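Local coordinates for phospholyase (Arthrobacter aurescens, PDB 5G4J), which eliminates phosphate and ammonia from phosphoethanolamine with the help of pyridoxal phosphate, on the framework of a class-III aminotransferase, at residues N63-G68 with R414-F419; L216-F221 with E252-F257; F369-I374 with N409-R414; E392-R397 with G429-S434. All coordinates share one frame; numbering follows the deposited sequence.

Contact 1. Residues N63-G68 with R414-F419; sequences NVPHVG and RPPLVF. With EXT ({5-hydroxy-6-methyl-4-[(E)-{[2-(phosphonooxy)ethyl]imino}methyl]pyridin-3-yl}methyl dihydrogen phosphate), chain C.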
# COMPACT_ATOMS: atom_id res chain seq x y z
N ASN A 63 -0.71 10.99 15.14
CA ASN A 63 -1.94 11.27 14.43
C ASN A 63 -2.61 10.08 13.86
O ASN A 63 -3.76 10.17 13.48
CB ASN A 63 -1.73 12.33 13.36
CG ASN A 63 -0.89 11.86 12.21
OD1 ASN A 63 -0.07 10.98 12.34
ND2 ASN A 63 -1.07 12.52 11.09
N VAL A 64 -1.91 8.95 13.76
CA VAL A 64 -2.55 7.74 13.27
C VAL A 64 -3.74 7.26 14.13
O VAL A 64 -4.83 7.01 13.60
CB VAL A 64 -1.49 6.65 13.03
CG1 VAL A 64 -2.14 5.32 12.74
CG2 VAL A 64 -0.57 7.05 11.90
N PRO A 65 -3.61 7.27 15.47
CA PRO A 65 -4.75 6.95 16.31
C PRO A 65 -5.61 8.19 16.49
O PRO A 65 -5.76 8.79 17.61
CB PRO A 65 -4.11 6.49 17.62
CG PRO A 65 -2.79 7.16 17.65
CD PRO A 65 -2.36 7.44 16.25
N HIS A 66 -6.21 8.59 15.37
CA HIS A 66 -6.98 9.81 15.28
C HIS A 66 -8.06 9.97 16.33
O HIS A 66 -8.27 11.05 16.89
CB HIS A 66 -7.64 9.78 13.88
CG HIS A 66 -8.35 11.02 13.51
ND1 HIS A 66 -7.69 12.20 13.34
CD2 HIS A 66 -9.64 11.27 13.24
CE1 HIS A 66 -8.54 13.13 12.98
NE2 HIS A 66 -9.74 12.61 12.97
N VAL A 67 -8.76 8.86 16.65
CA VAL A 67 -9.82 8.82 17.64
C VAL A 67 -9.40 8.12 18.97
O VAL A 67 -10.25 7.66 19.75
CB VAL A 67 -11.17 8.26 17.09
CG1 VAL A 67 -11.70 9.21 16.01
CG2 VAL A 67 -11.05 6.84 16.58
N GLY A 68 -8.11 8.08 19.18
CA GLY A 68 -7.52 7.55 20.40
C GLY A 68 -7.01 6.14 20.33
O GLY A 68 -7.57 5.32 19.60
N ARG A 414 1.11 17.08 17.84
CA ARG A 414 0.12 16.57 16.86
C ARG A 414 -0.56 15.41 17.50
O ARG A 414 -0.39 14.28 17.02
CB ARG A 414 0.80 16.21 15.57
CG ARG A 414 -0.11 15.80 14.40
CD ARG A 414 0.73 15.06 13.34
NE ARG A 414 1.43 13.94 13.89
CZ ARG A 414 2.28 13.18 13.20
NH1 ARG A 414 2.44 13.34 11.87
NH2 ARG A 414 2.97 12.21 13.81
N PRO A 415 -1.33 15.66 18.55
CA PRO A 415 -1.86 14.52 19.35
C PRO A 415 -3.06 13.84 18.70
O PRO A 415 -3.66 14.39 17.74
CB PRO A 415 -2.26 15.18 20.67
CG PRO A 415 -2.65 16.55 20.23
CD PRO A 415 -1.65 16.96 19.19
N PRO A 416 -3.45 12.67 19.21
CA PRO A 416 -4.79 12.16 18.86
C PRO A 416 -5.86 13.22 18.95
O PRO A 416 -5.78 14.12 19.83
CB PRO A 416 -4.99 10.98 19.81
CG PRO A 416 -3.60 10.61 20.22
CD PRO A 416 -2.71 11.77 20.09
N LEU A 417 -6.85 13.20 18.06
CA LEU A 417 -7.82 14.27 18.05
C LEU A 417 -8.85 14.25 19.26
O LEU A 417 -9.76 15.07 19.30
CB LEU A 417 -8.60 14.34 16.72
CG LEU A 417 -8.70 15.78 16.18
CD1 LEU A 417 -7.34 16.34 15.69
CD2 LEU A 417 -9.79 15.92 15.14
N VAL A 418 -8.77 13.24 20.10
CA VAL A 418 -9.48 13.23 21.34
C VAL A 418 -8.78 13.97 22.47
O VAL A 418 -9.28 13.97 23.60
CB VAL A 418 -9.81 11.79 21.80
CG1 VAL A 418 -10.79 11.14 20.83
CG2 VAL A 418 -8.58 10.92 21.90
N PHE A 419 -7.63 14.56 22.21
CA PHE A 419 -6.86 15.40 23.18
C PHE A 419 -7.68 16.61 23.50
O PHE A 419 -8.13 17.33 22.60
CB PHE A 419 -5.60 15.81 22.42
CG PHE A 419 -4.51 16.47 23.20
CD1 PHE A 419 -4.45 17.81 23.26
CD2 PHE A 419 -3.44 15.73 23.66
CE1 PHE A 419 -3.37 18.48 23.83
CE2 PHE A 419 -2.36 16.38 24.24
CZ PHE A 419 -2.36 17.75 24.33
CAA EXT C . 3.54 10.65 4.73
CAB EXT C . 4.19 9.85 5.71
PAC EXT C . 2.49 6.28 4.24
OAD EXT C . 3.79 6.24 5.03
OAE EXT C . 1.29 5.73 4.75
OAF EXT C . 2.74 5.53 2.96
OAG EXT C . 2.23 7.75 3.94
CAH EXT C . 3.08 8.67 3.19
CAI EXT C . 3.02 10.07 3.52
NAJ EXT C . 2.35 12.30 2.69
CAK EXT C . 2.48 10.95 2.54
CAL EXT C . 2.85 12.86 3.84
CAM EXT C . 2.76 14.29 3.97
CAN EXT C . 3.46 12.07 4.84
OAO EXT C . 3.97 12.69 5.96
OAP EXT C . 4.56 12.65 10.41
PAQ EXT C . 5.11 11.27 10.92
OAR EXT C . 6.57 11.46 11.46
OAS EXT C . 4.28 10.59 12.02
OAT EXT C . 5.22 10.32 9.53
CAU EXT C . 6.36 10.31 8.69
CAV EXT C . 5.88 9.51 7.47
NAW EXT C . 4.95 10.37 6.67
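H66 and P416 bring two loops together, each folded into a type I turn (P65-G68 and P416-F419), and L417 N donates a bent hydrogen bond to H66 O (2.8 Å, 137°). P65 O lies 3.2 Å from P416 CB. L417 runs alongside H66: its CB lies over one face of the imidazole, and CD2 is 3.7 Å from CE1. At the far end, V418 CG2 packs 3.8 Å from G68 CA, which leaves little room there for a side chain.

The functional end is R414. With CG anti to the backbone N (chi1 -174°) and a bend at chi3, its guanidinium lies nearly parallel to the N63 amide, whose OD1 sits 3.3 Å from CZ over the face. NH1 and NH2 reach the phosphate of the substrate half of the PLP-phosphoethanolamine imine at OAP and OAS, 2.7 Å each. A leucine in place of R414 would probably leave this phosphate without a two-pronged cationic partner and the N63 amide without its stacking plane.

R414 also touches F368 of strand 368-373. Helix 316-331 packs against H66, V67 and V418, and helix 334-355 against V67, L417 and V418.

Contact 2. Residues L216-F221 with E252-F257; sequences LFDPLF and EVQSGF. With EXT ({5-hydroxy-6-methyl-4-[(E)-{[2-(phosphonooxy)ethyl]imino}methyl]pyridin-3-yl}methyl dihydrogen phosphate), chain C.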
# COMPACT_ATOMS: atom_id res chain seq x y z
N LEU A 216 2.07 19.35 -5.96
CA LEU A 216 1.71 18.44 -4.90
C LEU A 216 2.16 19.09 -3.60
O LEU A 216 3.33 19.52 -3.46
CB LEU A 216 2.44 17.09 -5.14
CG LEU A 216 2.49 16.08 -3.98
CD1 LEU A 216 1.08 15.62 -3.63
CD2 LEU A 216 3.34 14.85 -4.34
N PHE A 217 1.29 19.19 -2.61
CA PHE A 217 1.71 19.87 -1.36
C PHE A 217 0.91 19.38 -0.17
O PHE A 217 -0.26 18.99 -0.31
CB PHE A 217 1.53 21.41 -1.49
CG PHE A 217 0.07 21.89 -1.48
CD1 PHE A 217 -0.78 21.69 -2.55
CD2 PHE A 217 -0.44 22.58 -0.39
CE1 PHE A 217 -2.12 22.08 -2.53
CE2 PHE A 217 -1.78 23.04 -0.41
CZ PHE A 217 -2.61 22.76 -1.44
N ASP A 218 1.57 19.50 0.98
CA ASP A 218 0.95 19.34 2.31
C ASP A 218 0.50 20.73 2.73
O ASP A 218 1.33 21.59 2.97
CB ASP A 218 1.95 18.74 3.30
CG ASP A 218 1.59 18.97 4.80
OD1 ASP A 218 0.40 19.25 5.13
OD2 ASP A 218 2.53 18.93 5.63
N PRO A 219 -0.81 20.95 2.87
CA PRO A 219 -1.33 22.34 3.26
C PRO A 219 -0.71 22.96 4.55
O PRO A 219 -0.56 24.19 4.65
CB PRO A 219 -2.83 22.08 3.50
CG PRO A 219 -3.14 21.00 2.57
CD PRO A 219 -1.95 20.03 2.69
N LEU A 220 -0.28 22.12 5.48
CA LEU A 220 0.37 22.63 6.69
C LEU A 220 1.86 22.90 6.51
O LEU A 220 2.48 23.50 7.41
CB LEU A 220 0.17 21.67 7.87
CG LEU A 220 -1.20 21.74 8.53
CD1 LEU A 220 -1.39 20.56 9.46
CD2 LEU A 220 -1.33 23.06 9.37
N PHE A 221 2.47 22.39 5.40
CA PHE A 221 3.89 22.49 5.17
C PHE A 221 4.61 22.13 6.44
O PHE A 221 5.53 22.82 6.90
CB PHE A 221 4.25 23.91 4.59
CG PHE A 221 3.68 24.13 3.25
CD1 PHE A 221 4.31 23.58 2.13
CD2 PHE A 221 2.43 24.79 3.09
CE1 PHE A 221 3.77 23.73 0.86
CE2 PHE A 221 1.87 24.92 1.87
CZ PHE A 221 2.55 24.40 0.73
N GLU A 252 -3.27 15.36 2.12
CA GLU A 252 -3.93 15.51 3.40
C GLU A 252 -3.52 14.53 4.48
O GLU A 252 -4.18 14.45 5.53
CB GLU A 252 -5.47 15.45 3.20
CG GLU A 252 -5.98 16.57 2.41
CD GLU A 252 -6.03 17.95 3.10
OE1 GLU A 252 -6.02 18.02 4.37
OE2 GLU A 252 -6.03 18.98 2.38
N VAL A 253 -2.39 13.84 4.30
CA VAL A 253 -1.98 12.83 5.25
C VAL A 253 -1.70 13.48 6.63
O VAL A 253 -2.00 12.91 7.66
CB VAL A 253 -0.78 12.04 4.73
CG1 VAL A 253 -0.16 11.24 5.78
CG2 VAL A 253 -1.19 11.16 3.55
N GLN A 254 -1.15 14.69 6.64
CA GLN A 254 -0.88 15.42 7.87
C GLN A 254 -2.01 16.39 8.25
O GLN A 254 -2.19 16.63 9.49
CB GLN A 254 0.41 16.28 7.75
CG GLN A 254 1.64 15.48 7.51
CD GLN A 254 2.07 14.65 8.67
OE1 GLN A 254 1.72 14.92 9.79
NE2 GLN A 254 2.79 13.56 8.39
N SER A 255 -2.73 16.98 7.30
CA SER A 255 -3.63 18.09 7.63
C SER A 255 -5.11 17.64 7.65
O SER A 255 -5.96 18.44 7.88
CB SER A 255 -3.39 19.24 6.64
OG SER A 255 -3.72 18.84 5.33
N GLY A 256 -5.37 16.41 7.29
CA GLY A 256 -6.72 15.92 7.07
C GLY A 256 -7.54 15.48 8.29
O GLY A 256 -7.08 15.58 9.41
N PHE A 257 -8.79 15.11 8.02
CA PHE A 257 -9.71 14.63 9.04
C PHE A 257 -9.90 15.60 10.22
O PHE A 257 -10.06 15.20 11.34
CB PHE A 257 -9.36 13.20 9.46
CG PHE A 257 -9.56 12.21 8.35
CD1 PHE A 257 -8.60 12.08 7.36
CD2 PHE A 257 -10.76 11.51 8.22
CE1 PHE A 257 -8.85 11.22 6.31
CE2 PHE A 257 -11.02 10.69 7.17
CZ PHE A 257 -10.06 10.52 6.22
CAA EXT C . 3.54 10.65 4.73
CAB EXT C . 4.19 9.85 5.71
PAC EXT C . 2.49 6.28 4.24
OAD EXT C . 3.79 6.24 5.03
OAE EXT C . 1.29 5.73 4.75
OAF EXT C . 2.74 5.53 2.96
OAG EXT C . 2.23 7.75 3.94
CAH EXT C . 3.08 8.67 3.19
CAI EXT C . 3.02 10.07 3.52
NAJ EXT C . 2.35 12.30 2.69
CAK EXT C . 2.48 10.95 2.54
CAL EXT C . 2.85 12.86 3.84
CAM EXT C . 2.76 14.29 3.97
CAN EXT C . 3.46 12.07 4.84
OAO EXT C . 3.97 12.69 5.96
OAP EXT C . 4.56 12.65 10.41
PAQ EXT C . 5.11 11.27 10.92
OAR EXT C . 6.57 11.46 11.46
OAS EXT C . 4.28 10.59 12.02
OAT EXT C . 5.22 10.32 9.53
CAU EXT C . 6.36 10.31 8.69
CAV EXT C . 5.88 9.51 7.47
NAW EXT C . 4.95 10.37 6.67
O HOH W 1 -1.05 16.88 4.91
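D218 and P219 meet Q254 and S255 just beyond two neighbouring parallel strands, 214-217 and 247-251, of the central mixed sheet of the type I PLP fold, whose strand-end loops build the cofactor site.

Q254 is the side chain to follow. Its CB lies 4.0 Å from D218 OD1, the D218 and Q254 side chains crossing at a slant. CG, beside the backbone N, lies 3.9 Å from the cofactor's methyl carbon CAM; the bend at chi2 (-69°) then carries CD and the amide toward the substrate phosphate. Beyond CD the amide divides its work. OE1 accepts from R414 NH1, while NE2 donates both to the hydroxyl oxygen OAO on the cofactor's pyridine ring (2.8 Å, 162°) and to the substrate phosphate oxygen OAP (2.8 Å, 140°). One amide thus spans cofactor and substrate. Next to it, V253 lays CB 3.7 Å from the pyridine nitrogen NAJ.

D218 closes an Asx turn, OD1 accepting from L220 N from above the carboxylate plane; OD2 is held by S222. OD1 also takes a hydrogen bond from a water, which in turn accepts from Q254 N. Replacing D218 by an alanine would probably leave that water and L220 N without their acceptor, so that the turn beside Q254 could shift.

L220 CD1 packs 3.7 Å from S255 CB. S255 OG nestles 3.4 Å from P219 CD and donates to E252 OE1 at 2.6 Å, meeting that oxygen from above its carboxylate plane.

Contact 3. Residues F369-I374 with N409-R414; sequences FGIDII and NVLKMR. With EXT ({5-hydroxy-6-methyl-4-[(E)-{[2-(phosphonooxy)ethyl]imino}methyl]pyridin-3-yl}methyl dihydrogen phosphate), chain C.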
# COMPACT_ATOMS: atom_id res chain seq x y z
N PHE A 369 0.50 21.91 16.00
CA PHE A 369 1.06 23.14 16.51
C PHE A 369 2.56 22.96 16.68
O PHE A 369 3.08 21.82 16.87
CB PHE A 369 0.24 23.65 17.78
CG PHE A 369 0.01 22.62 18.88
CD1 PHE A 369 -1.07 21.78 18.89
CD2 PHE A 369 0.80 22.62 20.02
CE1 PHE A 369 -1.26 20.91 19.93
CE2 PHE A 369 0.60 21.72 21.07
CZ PHE A 369 -0.41 20.89 21.04
N GLY A 370 3.30 24.03 16.51
CA GLY A 370 4.72 24.00 16.76
C GLY A 370 5.32 25.35 17.08
O GLY A 370 4.64 26.39 17.03
N ILE A 371 6.58 25.28 17.52
CA ILE A 371 7.39 26.45 17.73
C ILE A 371 8.80 26.16 17.26
O ILE A 371 9.36 25.05 17.47
CB ILE A 371 7.43 26.90 19.22
CG1 ILE A 371 7.63 25.73 20.17
CG2 ILE A 371 6.15 27.64 19.56
CD1 ILE A 371 7.83 26.11 21.65
N ASP A 372 9.41 27.16 16.66
CA ASP A 372 10.80 27.06 16.30
C ASP A 372 11.69 27.44 17.48
O ASP A 372 11.40 28.35 18.27
CB ASP A 372 11.11 27.72 14.93
CG ASP A 372 10.88 29.18 14.89
OD1 ASP A 372 9.74 29.62 14.77
OD2 ASP A 372 11.88 29.87 14.75
N ILE A 373 12.69 26.62 17.69
CA ILE A 373 13.61 26.70 18.86
C ILE A 373 14.93 27.29 18.35
O ILE A 373 15.56 26.79 17.34
CB ILE A 373 13.84 25.33 19.50
CG1 ILE A 373 12.52 24.70 19.95
CG2 ILE A 373 14.80 25.43 20.68
CD1 ILE A 373 11.61 25.53 20.84
N ILE A 374 15.34 28.39 19.00
CA ILE A 374 16.46 29.20 18.54
C ILE A 374 17.44 29.49 19.72
O ILE A 374 17.15 29.25 20.88
CB ILE A 374 16.01 30.54 17.95
CG1 ILE A 374 15.13 31.32 18.93
CG2 ILE A 374 15.30 30.32 16.62
CD1 ILE A 374 14.81 32.72 18.47
N ASN A 409 14.67 22.00 14.12
CA ASN A 409 14.44 22.83 15.30
C ASN A 409 13.01 23.27 15.50
O ASN A 409 12.77 24.16 16.34
CB ASN A 409 15.29 24.09 15.19
CG ASN A 409 14.83 25.05 14.14
OD1 ASN A 409 14.57 24.68 13.02
ND2 ASN A 409 14.73 26.32 14.50
N VAL A 410 12.03 22.63 14.84
CA VAL A 410 10.62 23.01 15.04
C VAL A 410 9.97 21.91 15.84
O VAL A 410 9.82 20.79 15.38
CB VAL A 410 9.89 23.26 13.77
CG1 VAL A 410 8.42 23.60 14.02
CG2 VAL A 410 10.58 24.32 12.95
N LEU A 411 9.64 22.20 17.09
CA LEU A 411 8.88 21.19 17.86
C LEU A 411 7.56 20.89 17.17
O LEU A 411 6.92 21.83 16.67
CB LEU A 411 8.59 21.70 19.20
CG LEU A 411 9.72 21.66 20.17
CD1 LEU A 411 9.23 22.12 21.53
CD2 LEU A 411 10.51 20.35 20.37
N LYS A 412 7.19 19.60 17.07
CA LYS A 412 5.98 19.19 16.37
C LYS A 412 5.05 18.48 17.41
O LYS A 412 5.41 17.42 17.94
CB LYS A 412 6.32 18.20 15.24
CG LYS A 412 5.19 17.23 14.78
CD LYS A 412 5.32 16.80 13.33
CE LYS A 412 5.61 15.37 12.98
NZ LYS A 412 5.45 15.17 11.46
N MET A 413 3.85 19.06 17.64
CA MET A 413 2.85 18.53 18.56
C MET A 413 1.59 18.32 17.77
O MET A 413 1.17 19.20 17.03
CB MET A 413 2.71 19.53 19.65
CG MET A 413 4.15 19.67 20.22
SD MET A 413 4.28 20.97 21.45
CE MET A 413 4.57 22.44 20.46
N ARG A 414 1.11 17.08 17.84
CA ARG A 414 0.12 16.57 16.86
C ARG A 414 -0.56 15.41 17.50
O ARG A 414 -0.39 14.28 17.02
CB ARG A 414 0.80 16.21 15.57
CG ARG A 414 -0.11 15.80 14.40
CD ARG A 414 0.73 15.06 13.34
NE ARG A 414 1.43 13.94 13.89
CZ ARG A 414 2.28 13.18 13.20
NH1 ARG A 414 2.44 13.34 11.87
NH2 ARG A 414 2.97 12.21 13.81
CAA EXT C . 3.54 10.65 4.73
CAB EXT C . 4.19 9.85 5.71
PAC EXT C . 2.49 6.28 4.24
OAD EXT C . 3.79 6.24 5.03
OAE EXT C . 1.29 5.73 4.75
OAF EXT C . 2.74 5.53 2.96
OAG EXT C . 2.23 7.75 3.94
CAH EXT C . 3.08 8.67 3.19
CAI EXT C . 3.02 10.07 3.52
NAJ EXT C . 2.35 12.30 2.69
CAK EXT C . 2.48 10.95 2.54
CAL EXT C . 2.85 12.86 3.84
CAM EXT C . 2.76 14.29 3.97
CAN EXT C . 3.46 12.07 4.84
OAO EXT C . 3.97 12.69 5.96
OAP EXT C . 4.56 12.65 10.41
PAQ EXT C . 5.11 11.27 10.92
OAR EXT C . 6.57 11.46 11.46
OAS EXT C . 4.28 10.59 12.02
OAT EXT C . 5.22 10.32 9.53
CAU EXT C . 6.36 10.31 8.69
CAV EXT C . 5.88 9.51 7.47
NAW EXT C . 4.95 10.37 6.67
O HOH W 2 14.08 28.99 13.23
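F369 and M413 start an antiparallel pairing, the two strand axes at 164°, within the mixed sheet in which strand 410-413 lies between 368-373 and 399-404. F369 and M413 exchange two backbone hydrogen bonds. Further along, L411 N donates to I371 O, and I373 N to N409 O at 2.8 Å. G370 CA comes within 3.1 Å of L411 O, where a CB would clash.

On one face M413 CB sits over the F369 ring, 3.4 Å from CE2 in one of its two conformers; SD lies obliquely beside the ring, and the bend at chi3 (-86°) turns CE back toward F369 CD2. I371 and L411 lie side by side on that face, and T387 and I391 of helix 384-396 pack on L411. D372 and V410 share the other face. D372 OD1 is paired with R363 and S361 N, while its OD2 takes a water that N409 ND2 also binds. The same ND2 donates to I373 O (3.0 Å, 169°), the acceptor lying in the plane of the amide.

K412 carries the strand to the substrate: CE lies over the rim of one face of the R414 guanidinium, and NZ donates to phosphate oxygen OAP at 2.9 Å.

Contact 4. Residues E392-R397 with G429-S434; sequences EDMRER and GQLELS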
# COMPACT_ATOMS: atom_id res chain seq x y z
N GLU A 392 13.72 15.27 24.64
CA GLU A 392 14.11 14.25 25.65
C GLU A 392 13.65 14.60 27.06
O GLU A 392 13.16 13.74 27.78
CB GLU A 392 15.62 13.99 25.59
CG GLU A 392 16.09 13.35 24.25
CD GLU A 392 15.83 11.82 24.08
OE1 GLU A 392 15.33 11.21 25.04
OE2 GLU A 392 16.19 11.23 23.01
N ASP A 393 13.74 15.87 27.44
CA ASP A 393 13.21 16.29 28.72
C ASP A 393 11.65 16.13 28.85
O ASP A 393 11.10 15.68 29.86
CB ASP A 393 13.59 17.73 28.94
CG ASP A 393 13.27 18.19 30.31
OD1 ASP A 393 13.60 17.51 31.28
OD2 ASP A 393 12.70 19.25 30.50
N MET A 394 10.96 16.47 27.77
CA MET A 394 9.49 16.32 27.73
C MET A 394 9.17 14.80 27.88
O MET A 394 8.30 14.44 28.64
CB MET A 394 8.96 16.92 26.42
CG MET A 394 8.89 18.41 26.45
SD MET A 394 7.60 19.02 27.58
CE MET A 394 6.16 18.96 26.49
N ARG A 395 9.94 13.93 27.26
CA ARG A 395 9.71 12.48 27.44
C ARG A 395 9.88 12.12 28.89
O ARG A 395 9.08 11.39 29.47
CB ARG A 395 10.64 11.64 26.54
CG ARG A 395 10.54 10.11 26.68
CD ARG A 395 11.69 9.35 26.01
NE ARG A 395 12.99 9.96 26.24
CZ ARG A 395 13.63 9.96 27.40
NH1 ARG A 395 13.15 9.34 28.48
NH2 ARG A 395 14.76 10.66 27.49
N GLU A 396 10.94 12.62 29.50
CA GLU A 396 11.18 12.39 30.94
C GLU A 396 10.00 12.85 31.81
O GLU A 396 9.58 12.16 32.77
CB GLU A 396 12.52 13.10 31.40
CG GLU A 396 13.81 12.37 31.08
CD GLU A 396 13.95 11.03 31.81
OE1 GLU A 396 13.66 10.99 33.04
OE2 GLU A 396 14.31 10.00 31.14
N ARG A 397 9.43 13.98 31.44
CA ARG A 397 8.27 14.52 32.16
C ARG A 397 6.96 13.83 31.78
O ARG A 397 5.93 14.16 32.31
CB ARG A 397 8.14 16.02 31.89
CG ARG A 397 9.32 16.86 32.33
CD ARG A 397 9.35 18.24 31.69
NE ARG A 397 10.32 19.08 32.36
CZ ARG A 397 10.17 19.67 33.54
NH1 ARG A 397 9.03 19.61 34.22
NH2 ARG A 397 11.18 20.38 34.03
N GLY A 429 2.15 23.23 30.19
CA GLY A 429 2.86 23.48 31.49
C GLY A 429 4.22 22.77 31.52
O GLY A 429 5.23 23.38 31.83
N GLN A 430 4.27 21.51 31.09
CA GLN A 430 5.55 20.80 31.05
C GLN A 430 6.50 21.44 30.04
O GLN A 430 7.69 21.50 30.27
CB GLN A 430 5.35 19.30 30.75
CG GLN A 430 4.62 18.53 31.83
CD GLN A 430 5.25 18.71 33.21
OE1 GLN A 430 6.41 18.34 33.40
NE2 GLN A 430 4.54 19.42 34.10
N LEU A 431 5.97 21.92 28.92
CA LEU A 431 6.80 22.59 27.92
C LEU A 431 7.43 23.86 28.48
O LEU A 431 8.63 24.14 28.24
CB LEU A 431 6.01 22.93 26.67
CG LEU A 431 6.69 23.70 25.51
CD1 LEU A 431 7.81 22.84 24.97
CD2 LEU A 431 5.72 23.97 24.39
N GLU A 432 6.63 24.65 29.20
CA GLU A 432 7.16 25.86 29.88
C GLU A 432 8.28 25.60 30.86
O GLU A 432 9.32 26.28 30.80
CB GLU A 432 6.08 26.66 30.59
CG GLU A 432 5.14 27.25 29.59
CD GLU A 432 4.55 28.59 30.04
OE1 GLU A 432 5.32 29.59 30.05
OE2 GLU A 432 3.34 28.59 30.28
N LEU A 433 8.06 24.62 31.71
CA LEU A 433 9.07 24.21 32.66
C LEU A 433 10.33 23.67 31.95
O LEU A 433 11.47 23.91 32.36
CB LEU A 433 8.45 23.21 33.60
CG LEU A 433 7.32 23.77 34.49
CD1 LEU A 433 6.61 22.65 35.24
CD2 LEU A 433 7.86 24.79 35.48
N SER A 434 10.13 22.95 30.85
CA SER A 434 11.22 22.40 30.09
C SER A 434 12.01 23.53 29.44
O SER A 434 13.25 23.56 29.46
CB SER A 434 10.64 21.37 29.08
OG SER A 434 11.68 20.69 28.38
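D393 and S434 sit where the end of helix 384-396 passes helix 421-436, with the local axes 9.8 Å apart at 129°. D393 swings CG away from its backbone N (chi1 -172°), presenting OD2 to the neighbouring helix. S434 OG donates to the anti lone pair of that oxygen at 2.8 Å, and R397 NE, in a salt bridge one turn on, meets it from above the carboxylate plane at 3.0 Å.

R397 runs extended from CG to NE and turns only at its end, which lays a face of the guanidinium against L433 CB, 3.7 Å from NH1. Two in-plane partners fix the rotation of the group: D393 OD2 at NE, and Q430 OE1 at NH1 (3.0 Å, 167°). Q430 bends at chi2 to reach it, and its amide is turned well away from the guanidinium plane.

Deeper in, M394 curls at both chi2 and chi3. SD thereby rests 3.6 Å from L431 N, and CE lies 4.0 Å from L431 CB, while V399 and I401 of strand 399-404 also touch this methionine.

The outer side of the crossing is therefore polar and directional, the inner side apolar; a carboxylate oxygen that holds both a hydroxyl and an arginine is likely to stay ionised.

R414 belongs to both contact 1 and contact 3: strand 410-413 delivers it, together with K412, to the substrate phosphate. Contact 2 joins them there, since Q254 OE1 accepts from R414 NH1 at 2.7 Å. Contacts 1, 2 and 3 thus share one bound imine, and R90 and T311 of the second subunit, with Y61, S121 and K281, add further hydrogen bonds. H66 of contact 1 also packs against F257 of contact 2. Contact 4 is structural: its nearest atoms are about 17 Å from those of contact 2. It backs the sheet of contact 3, with L431 CD1 3.8 Å from L411 CD1, and the chain alternates between these two contacts.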